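Local coordinates for AlkD2 (Streptococcus mutans, PDB 6M9M), which is of unknown function but belongs to the HEAT-like repeat family of DNA glycosylases and binds inosine-5'-monophosphate, at residues His121-Ala126 and Glu159-Ser164; Ile172-Pro177 and Ser202-Ala207. All blocks are in the same frame, centred on the assembly; numbering follows the deposited sequence. Where two conformers were deposited one is given.

Interaction 1: His121-Ala126 and Glu159-Ser164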
ATOM      1  N   HIS A 121       7.559  -2.057   6.406  1.00  9.01           N
ATOM      2  CA  HIS A 121       6.145  -2.163   6.066  1.00  8.88           C
ATOM      3  C   HIS A 121       5.631  -0.898   5.395  1.00  9.01           C
ATOM      4  O   HIS A 121       4.719  -0.969   4.567  1.00  9.58           O
ATOM      5  CB  HIS A 121       5.320  -2.476   7.308  1.00  9.98           C
ATOM      6  CG  HIS A 121       5.630  -3.808   7.912  1.00 11.74           C
ATOM      7  ND1 HIS A 121       6.491  -3.952   8.974  1.00 14.55           N
ATOM      8  CD2 HIS A 121       5.229  -5.058   7.577  1.00 12.70           C
ATOM      9  CE1 HIS A 121       6.594  -5.232   9.280  1.00 15.00           C
ATOM     10  NE2 HIS A 121       5.841  -5.925   8.447  1.00 14.00           N
ATOM     11  N   THR A 122       6.191   0.256   5.745  1.00  8.61           N
ATOM     12  CA  THR A 122       5.834   1.492   5.053  1.00  9.18           C
ATOM     13  C   THR A 122       6.301   1.440   3.605  1.00  8.30           C
ATOM     14  O   THR A 122       5.550   1.777   2.685  1.00  8.90           O
ATOM     15  CB  THR A 122       6.477   2.679   5.778  1.00  9.19           C
ATOM     16  OG1 THR A 122       6.104   2.669   7.168  1.00  9.62           O
ATOM     17  CG2 THR A 122       6.072   4.009   5.143  1.00  9.38           C
ATOM     18  N   ARG A 123       7.540   0.997   3.384  1.00  8.40           N
ATOM     19  CA  ARG A 123       8.069   0.912   2.028  1.00  8.63           C
ATOM     20  C   ARG A 123       7.264  -0.075   1.194  1.00  9.15           C
ATOM     21  O   ARG A 123       6.917   0.215   0.042  1.00  9.50           O
ATOM     22  CB  ARG A 123       9.541   0.488   2.077  1.00  8.58           C
ATOM     23  CG  ARG A 123      10.429   1.441   2.867  1.00  9.21           C
ATOM     24  CD  ARG A 123      11.908   1.255   2.612  1.00 10.05           C
ATOM     25  NE  ARG A 123      12.444  -0.057   2.949  1.00 10.30           N
ATOM     26  CZ  ARG A 123      12.790  -0.445   4.169  1.00 10.65           C
ATOM     27  NH1 ARG A 123      12.591   0.357   5.215  1.00 10.76           N
ATOM     28  NH2 ARG A 123      13.311  -1.640   4.342  1.00 11.28           N
ATOM     29  N   ARG A 124       6.927  -1.235   1.775  1.00  8.47           N
ATOM     30  CA  ARG A 124       6.173  -2.243   1.037  1.00  8.58           C
ATOM     31  C   ARG A 124       4.750  -1.775   0.762  1.00  8.62           C
ATOM     32  O   ARG A 124       4.194  -2.077  -0.294  1.00  9.39           O
ATOM     33  CB  ARG A 124       6.175  -3.573   1.803  1.00  9.01           C
ATOM     34  CG  ARG A 124       5.677  -4.786   1.011  1.00  9.66           C
ATOM     35  CD  ARG A 124       4.178  -5.003   1.169  1.00 10.28           C
ATOM     36  NE  ARG A 124       3.782  -6.282   0.588  1.00 11.48           N
ATOM     37  CZ  ARG A 124       2.533  -6.736   0.539  1.00 11.88           C
ATOM     38  NH1 ARG A 124       1.549  -6.001   1.027  1.00 11.55           N
ATOM     39  NH2 ARG A 124       2.271  -7.913  -0.011  1.00 12.75           N
ATOM     40  N   ALA A 125       4.138  -1.026   1.690  1.00  8.58           N
ATOM     41  CA  ALA A 125       2.776  -0.562   1.441  1.00  9.08           C
ATOM     42  C   ALA A 125       2.715   0.311   0.198  1.00  9.16           C
ATOM     43  O   ALA A 125       1.764   0.221  -0.598  1.00  9.75           O
ATOM     44  CB  ALA A 125       2.228   0.186   2.647  1.00 10.31           C
ATOM     45  N   ALA A 126       3.728   1.156  -0.000  1.00  8.83           N
ATOM     46  CA  ALA A 126       3.750   1.995  -1.195  1.00  9.45           C
ATOM     47  C   ALA A 126       4.048   1.185  -2.451  1.00  8.97           C
ATOM     48  O   ALA A 126       3.382   1.359  -3.481  1.00 10.02           O
ATOM     49  CB  ALA A 126       4.771   3.115  -1.027  1.00 10.36           C
ATOM     50  N   GLU A 159      13.228  -8.822   2.559  1.00 11.59           N
ATOM     51  CA  GLU A 159      12.736  -9.722   1.517  1.00 12.02           C
ATOM     52  C   GLU A 159      11.284  -9.421   1.153  1.00 11.81           C
ATOM     53  O   GLU A 159      10.886  -9.523  -0.013  1.00 12.05           O
ATOM     54  CB  GLU A 159      12.891 -11.187   1.925  1.00 14.91           C
ATOM     55  CG  GLU A 159      12.528 -12.132   0.786  1.00 20.07           C
ATOM     56  CD  GLU A 159      12.875 -13.569   1.080  1.00 24.38           C
ATOM     57  OE1 GLU A 159      12.848 -13.961   2.263  1.00 26.88           O
ATOM     58  OE2 GLU A 159      13.187 -14.306   0.123  1.00 26.42           O
ATOM     59  N   TYR A 160      10.474  -9.062   2.147  1.00 11.89           N
ATOM     60  CA  TYR A 160       9.083  -8.690   1.920  1.00 11.26           C
ATOM     61  C   TYR A 160       8.996  -7.530   0.948  1.00 10.97           C
ATOM     62  O   TYR A 160       8.198  -7.549   0.008  1.00 11.36           O
ATOM     63  CB  TYR A 160       8.493  -8.332   3.288  1.00 12.35           C
ATOM     64  CG  TYR A 160       7.016  -7.963   3.382  1.00 12.31           C
ATOM     65  CD1 TYR A 160       6.025  -8.883   3.078  1.00 12.92           C
ATOM     66  CD2 TYR A 160       6.624  -6.737   3.908  1.00 12.92           C
ATOM     67  CE1 TYR A 160       4.670  -8.566   3.237  1.00 13.44           C
ATOM     68  CE2 TYR A 160       5.298  -6.419   4.077  1.00 13.03           C
ATOM     69  CZ  TYR A 160       4.321  -7.328   3.741  1.00 13.93           C
ATOM     70  OH  TYR A 160       2.993  -6.977   3.948  1.00 15.65           O
ATOM     71  N   VAL A 161       9.815  -6.505   1.162  1.00 10.07           N
ATOM     72  CA  VAL A 161       9.878  -5.392   0.224  1.00  9.83           C
ATOM     73  C   VAL A 161      10.341  -5.874  -1.147  1.00  9.13           C
ATOM     74  O   VAL A 161       9.749  -5.531  -2.175  1.00  9.61           O
ATOM     75  CB  VAL A 161      10.777  -4.268   0.769  1.00  9.71           C
ATOM     76  CG1 VAL A 161      10.929  -3.164  -0.282  1.00 10.95           C
ATOM     77  CG2 VAL A 161      10.191  -3.674   2.053  1.00 10.28           C
ATOM     78  N   ARG A 162      11.433  -6.647  -1.189  1.00  8.82           N
ATOM     79  CA  ARG A 162      12.018  -7.026  -2.474  1.00  9.40           C
ATOM     80  C   ARG A 162      11.051  -7.822  -3.342  1.00  9.85           C
ATOM     81  O   ARG A 162      11.059  -7.683  -4.566  1.00 10.28           O
ATOM     82  CB  ARG A 162      13.316  -7.807  -2.289  1.00 10.13           C
ATOM     83  CG  ARG A 162      14.454  -7.006  -1.698  1.00 10.54           C
ATOM     84  CD  ARG A 162      15.789  -7.714  -1.829  1.00 11.92           C
ATOM     85  NE  ARG A 162      15.825  -9.038  -1.215  1.00 12.81           N
ATOM     86  CZ  ARG A 162      16.096  -9.292   0.064  1.00 13.01           C
ATOM     87  NH1 ARG A 162      16.342  -8.311   0.914  1.00 11.75           N
ATOM     88  NH2 ARG A 162      16.129 -10.549   0.499  1.00 15.03           N
ATOM     89  N   LYS A 163      10.220  -8.677  -2.734  1.00  9.78           N
ATOM     90  CA  LYS A 163       9.247  -9.419  -3.530  1.00 11.05           C
ATOM     91  C   LYS A 163       8.252  -8.473  -4.181  1.00 10.18           C
ATOM     92  O   LYS A 163       7.898  -8.642  -5.352  1.00 11.13           O
ATOM     93  CB  LYS A 163       8.539 -10.449  -2.659  1.00 14.14           C
ATOM     94  CG  LYS A 163       9.451 -11.604  -2.272  1.00 19.51           C
ATOM     95  CD  LYS A 163       8.741 -12.636  -1.427  1.00 24.76           C
ATOM     96  CE  LYS A 163       9.600 -13.877  -1.251  1.00 29.16           C
ATOM     97  NZ  LYS A 163       8.936 -14.897  -0.402  1.00 33.96           N
ATOM     98  N   SER A 164       7.811  -7.450  -3.453  1.00  9.70           N
ATOM     99  CA  SER A 164       6.908  -6.454  -4.030  1.00  9.94           C
ATOM    100  C   SER A 164       7.597  -5.641  -5.125  1.00  9.61           C
ATOM    101  O   SER A 164       7.002  -5.372  -6.171  1.00 10.80           O
ATOM    102  CB  SER A 164       6.389  -5.581  -2.898  0.56 10.00           C
ATOM    103  OG  SER A 164       5.470  -4.632  -3.342  0.56  8.90           O
TER
HETATM  104  O   HOH W   1       5.616  -8.324  -0.446  1.00 14.25           O

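Interaction 2: Ile172-Pro177 and Ser202-Ala207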
ATOM      1  N   ILE A 172       4.941  -4.200 -14.844  1.00 12.68           N
ATOM      2  CA  ILE A 172       5.183  -3.154 -15.834  1.00 12.22           C
ATOM      3  C   ILE A 172       5.776  -3.745 -17.098  1.00 12.94           C
ATOM      4  O   ILE A 172       5.480  -3.276 -18.203  1.00 13.93           O
ATOM      5  CB  ILE A 172       6.065  -2.050 -15.209  1.00 12.68           C
ATOM      6  CG1 ILE A 172       5.330  -1.377 -14.053  1.00 12.86           C
ATOM      7  CG2 ILE A 172       6.465  -1.012 -16.247  1.00 13.81           C
ATOM      8  CD1 ILE A 172       6.222  -0.482 -13.212  1.00 14.79           C
ATOM      9  N   SER A 173       6.608  -4.777 -16.962  1.00 12.80           N
ATOM     10  CA  SER A 173       7.283  -5.360 -18.109  1.00 13.56           C
ATOM     11  C   SER A 173       6.319  -5.938 -19.130  1.00 14.34           C
ATOM     12  O   SER A 173       6.688  -6.060 -20.305  1.00 14.18           O
ATOM     13  CB  SER A 173       8.224  -6.477 -17.657  1.00 15.14           C
ATOM     14  OG  SER A 173       7.503  -7.656 -17.326  1.00 15.54           O
ATOM     15  N   LYS A 174       5.093  -6.283 -18.720  1.00 14.04           N
ATOM     16  CA  LYS A 174       4.147  -6.912 -19.635  1.00 14.08           C
ATOM     17  C   LYS A 174       3.564  -5.904 -20.604  1.00 15.76           C
ATOM     18  O   LYS A 174       3.187  -6.268 -21.716  1.00 15.95           O
ATOM     19  CB  LYS A 174       3.039  -7.604 -18.843  1.00 15.36           C
ATOM     20  CG  LYS A 174       3.582  -8.772 -18.036  1.00 16.93           C
ATOM     21  CD  LYS A 174       2.638  -9.155 -16.917  1.00 18.83           C
ATOM     22  CE  LYS A 174       3.227 -10.222 -16.049  1.00 17.02           C
ATOM     23  NZ  LYS A 174       2.382 -10.604 -14.900  1.00 15.07           N
ATOM     24  N   LYS A 175       3.493  -4.637 -20.206  1.00 18.02           N
ATOM     25  CA  LYS A 175       2.983  -3.593 -21.081  1.00 20.21           C
ATOM     26  C   LYS A 175       4.069  -2.661 -21.591  1.00 21.39           C
ATOM     27  O   LYS A 175       3.886  -2.050 -22.653  1.00 24.39           O
ATOM     28  CB  LYS A 175       1.900  -2.807 -20.334  1.00 21.68           C
ATOM     29  CG  LYS A 175       0.846  -2.161 -21.176  1.00 23.09           C
ATOM     30  CD  LYS A 175      -0.204  -1.523 -20.325  1.00 21.58           C
ATOM     31  CE  LYS A 175      -1.244  -2.498 -19.832  1.00 19.49           C
ATOM     32  NZ  LYS A 175      -2.410  -1.671 -19.403  1.00 17.50           N
ATOM     33  N   PHE A 176       5.207  -2.580 -20.904  1.00 20.86           N
ATOM     34  CA  PHE A 176       6.317  -1.714 -21.303  1.00 20.96           C
ATOM     35  C   PHE A 176       7.605  -2.527 -21.310  1.00 21.23           C
ATOM     36  O   PHE A 176       8.565  -2.231 -20.582  1.00 21.12           O
ATOM     37  CB  PHE A 176       6.427  -0.517 -20.363  1.00 20.91           C
ATOM     38  CG  PHE A 176       5.195   0.334 -20.329  1.00 20.63           C
ATOM     39  CD1 PHE A 176       5.018   1.360 -21.249  1.00 22.56           C
ATOM     40  CD2 PHE A 176       4.199   0.103 -19.398  1.00 19.64           C
ATOM     41  CE1 PHE A 176       3.883   2.149 -21.209  1.00 23.10           C
ATOM     42  CE2 PHE A 176       3.058   0.870 -19.379  1.00 20.20           C
ATOM     43  CZ  PHE A 176       2.902   1.899 -20.279  1.00 22.18           C
ATOM     44  N   PRO A 177       7.650  -3.592 -22.114  1.00 22.80           N
ATOM     45  CA  PRO A 177       8.852  -4.437 -22.104  1.00 23.58           C
ATOM     46  C   PRO A 177      10.097  -3.675 -22.505  1.00 24.97           C
ATOM     47  O   PRO A 177      11.171  -3.913 -21.942  1.00 25.76           O
ATOM     48  CB  PRO A 177       8.504  -5.575 -23.077  1.00 23.78           C
ATOM     49  CG  PRO A 177       7.372  -5.041 -23.909  1.00 24.25           C
ATOM     50  CD  PRO A 177       6.606  -4.113 -23.012  1.00 23.90           C
ATOM     51  N   SER A 202      12.388 -10.060 -14.608  1.00 14.55           N
ATOM     52  CA  SER A 202      12.923 -10.289 -15.944  1.00 15.25           C
ATOM     53  C   SER A 202      12.277 -11.444 -16.704  1.00 15.54           C
ATOM     54  O   SER A 202      12.682 -11.719 -17.842  1.00 17.06           O
ATOM     55  CB  SER A 202      14.440 -10.532 -15.864  1.00 16.76           C
ATOM     56  OG  SER A 202      14.715 -11.715 -15.128  1.00 18.08           O
ATOM     57  N   LYS A 203      11.264 -12.102 -16.140  1.00 15.47           N
ATOM     58  CA  LYS A 203      10.700 -13.292 -16.774  1.00 15.19           C
ATOM     59  C   LYS A 203      10.219 -13.033 -18.199  1.00 15.33           C
ATOM     60  O   LYS A 203      10.340 -13.906 -19.070  1.00 15.96           O
ATOM     61  CB  LYS A 203       9.550 -13.821 -15.913  1.00 16.79           C
ATOM     62  CG  LYS A 203       8.762 -14.982 -16.532  1.00 19.35           C
ATOM     63  CD  LYS A 203       9.624 -16.181 -16.782  1.00 21.32           C
ATOM     64  CE  LYS A 203       8.790 -17.437 -17.030  1.00 22.32           C
ATOM     65  NZ  LYS A 203       7.804 -17.318 -18.140  1.00 22.84           N
ATOM     66  N   PHE A 204       9.637 -11.866 -18.456  1.00 15.78           N
ATOM     67  CA  PHE A 204       9.019 -11.573 -19.742  1.00 16.06           C
ATOM     68  C   PHE A 204       9.847 -10.621 -20.595  1.00 18.40           C
ATOM     69  O   PHE A 204       9.320 -10.007 -21.526  1.00 20.69           O
ATOM     70  CB  PHE A 204       7.590 -11.075 -19.540  1.00 16.11           C
ATOM     71  CG  PHE A 204       6.740 -12.045 -18.781  1.00 16.10           C
ATOM     72  CD1 PHE A 204       6.337 -13.238 -19.375  1.00 16.22           C
ATOM     73  CD2 PHE A 204       6.379 -11.800 -17.470  1.00 16.43           C
ATOM     74  CE1 PHE A 204       5.581 -14.163 -18.670  1.00 17.18           C
ATOM     75  CE2 PHE A 204       5.617 -12.709 -16.776  1.00 17.42           C
ATOM     76  CZ  PHE A 204       5.217 -13.887 -17.374  1.00 17.71           C
ATOM     77  N   ILE A 205      11.143 -10.534 -20.325  1.00 19.46           N
ATOM     78  CA  ILE A 205      12.056  -9.650 -21.040  1.00 22.55           C
ATOM     79  C   ILE A 205      13.013 -10.507 -21.851  1.00 25.51           C
ATOM     80  O   ILE A 205      13.595 -11.466 -21.331  1.00 24.40           O
ATOM     81  CB  ILE A 205      12.825  -8.739 -20.066  1.00 24.29           C
ATOM     82  CG1 ILE A 205      11.871  -7.806 -19.316  1.00 24.85           C
ATOM     83  CG2 ILE A 205      13.878  -7.945 -20.810  1.00 25.24           C
ATOM     84  CD1 ILE A 205      11.023  -6.940 -20.218  1.00 24.63           C
ATOM     85  N   ASP A 206      13.170 -10.158 -23.126  1.00 29.09           N
ATOM     86  CA  ASP A 206      14.174 -10.760 -24.003  1.00 33.90           C
ATOM     87  C   ASP A 206      15.455  -9.953 -23.813  1.00 37.19           C
ATOM     88  O   ASP A 206      15.767  -9.033 -24.566  1.00 37.39           O
ATOM     89  CB  ASP A 206      13.677 -10.723 -25.441  1.00 35.38           C
ATOM     90  CG  ASP A 206      14.603 -11.430 -26.401  1.00 36.88           C
ATOM     91  OD1 ASP A 206      15.071 -12.544 -26.080  1.00 37.13           O
ATOM     92  OD2 ASP A 206      14.832 -10.878 -27.496  1.00 37.79           O
ATOM     93  N   ALA A 207      16.188 -10.290 -22.756  1.00 40.68           N
ATOM     94  CA  ALA A 207      17.350  -9.503 -22.346  1.00 44.01           C
ATOM     95  C   ALA A 207      18.425  -9.459 -23.426  1.00 46.37           C
ATOM     96  O   ALA A 207      19.309  -8.601 -23.401  1.00 46.93           O
ATOM     97  CB  ALA A 207      17.932 -10.059 -21.051  1.00 44.79           C
ATOM     98  OXT ALA A 207      18.441 -10.277 -24.345  1.00 47.46           O
TER
HETATM   99  O   HOH W   2       9.323  -9.606 -16.807  1.00 15.39           O
HETATM  100  O   HOH W   3       7.249  -8.305 -22.052  1.00 21.53           O

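Interaction 1: His121-Ala126 and Glu159-Ser164
Arg124 and Tyr160 meet because each sends its CG anti to its own backbone N, and the arginine chain then bends at chi2 (-91°) to run across one face of the phenol. Its CG lies over the ring face, a CH-pi contact 3.8 Å from the Tyr160 ring centroid. Beyond CG the guanidinium lies nearly parallel to the ring, over its face, the two planes 7° apart, with Arg124 NE 3.4 Å from Tyr160 CZ and offset toward the rim. Water 1, in the guanidinium plane, accepts from Arg124 NE (2.9 Å) and donates to Tyr160 O (2.7 Å), while Arg124 NH2 forms a salt bridge with Glu89 of helix 85-102; these two partners, on NE and NH2, would limit the rotation of the guanidinium over the ring. Helices 120-129 and 159-175 run side by side in the same direction, the axes of the two short segments approaching to 9.0 Å and 12° apart, in the alpha-helical stack of this HEAT-like repeat family. Between the backbones, Val161 CG2 reaches Arg124 CB at 4.0 Å, and Ser164 CB packs against Arg124 CG. His121 CD2 also approaches Tyr160 CE2 (3.8 Å), the two rings meeting obliquely. The Tyr160 side chain lies about 5 Å from that of Trp85, which contacts the bound IMP.

Interaction 2: Ile172-Pro177 and Ser202-Ala207
Ser173 and Phe204 face each other with CA atoms 6.7 Å apart where the C-terminal part of helix 159-175 meets a type I beta turn, Ser202 to Ile205, closed by Ile205 N donating to Ser202 O. Two waters bridge the segments, one from a side-chain hydroxyl to an amide and one between carbonyls. Water 2 donates to Ser173 OG (2.7 Å) and accepts from Phe204 N; water 3 donates both to Ser173 O and to Phe204 O (2.7 Å). They thus supply partners for the amide and the carbonyl of Phe204, and for a carbonyl near the end of the helix. Ser173 OG is placed between the backbone N and the carbonyl carbon (chi1 76°), from where it also bonds back to Arg170 O within its own helix; it lies at the edge of the Phe204 ring, near the ring plane. The extended Lys174 chain runs past the same ring, CE touching Phe204 CE2 at 3.5 Å, an oblique approach, while the CG of Lys203 covers one ring face over its centre. Next along the chain, the end of the Ile205 side chain comes nearer to segment 172-177: CD1 lies 3.8 Å from Ser173 CB, 4.0 Å from Pro177 CB and 3.5 Å from Pro177 O. Phe176 is the N-cap residue of the helix that Pro177 begins. The contact is a surface one, away from the IMP site, and joins the chain's C-terminal tail to the junction of two helices: helix 177-185 touches Ser173 through Val180 and Ile205 through Lys181, whereas Arg170 of helix 159-175 packs against Phe204.

Overall arrangement
Both contacts draw on helix 159-175: interaction 1 uses its N-terminal part and interaction 2 its C-terminal part, so their centres lie 21 Å apart and their nearest atoms about 9 Å, without touching. They come in series along the chain, 121-126 with 159-164 closing before 172-177 with 202-207 opens. Interaction 1 is partly buried, 9 Å from the centre of the chain, with the Tyr160 side chain about 6 Å from the bound IMP; interaction 2 is at the surface, 23 Å from that centre. The shared helix therefore spans from the neighbourhood of the nucleotide to the C-terminal tail, joining helix 120-129 at one end and the residues following helix 192-201 at the other within this all-helical, single-chain fold.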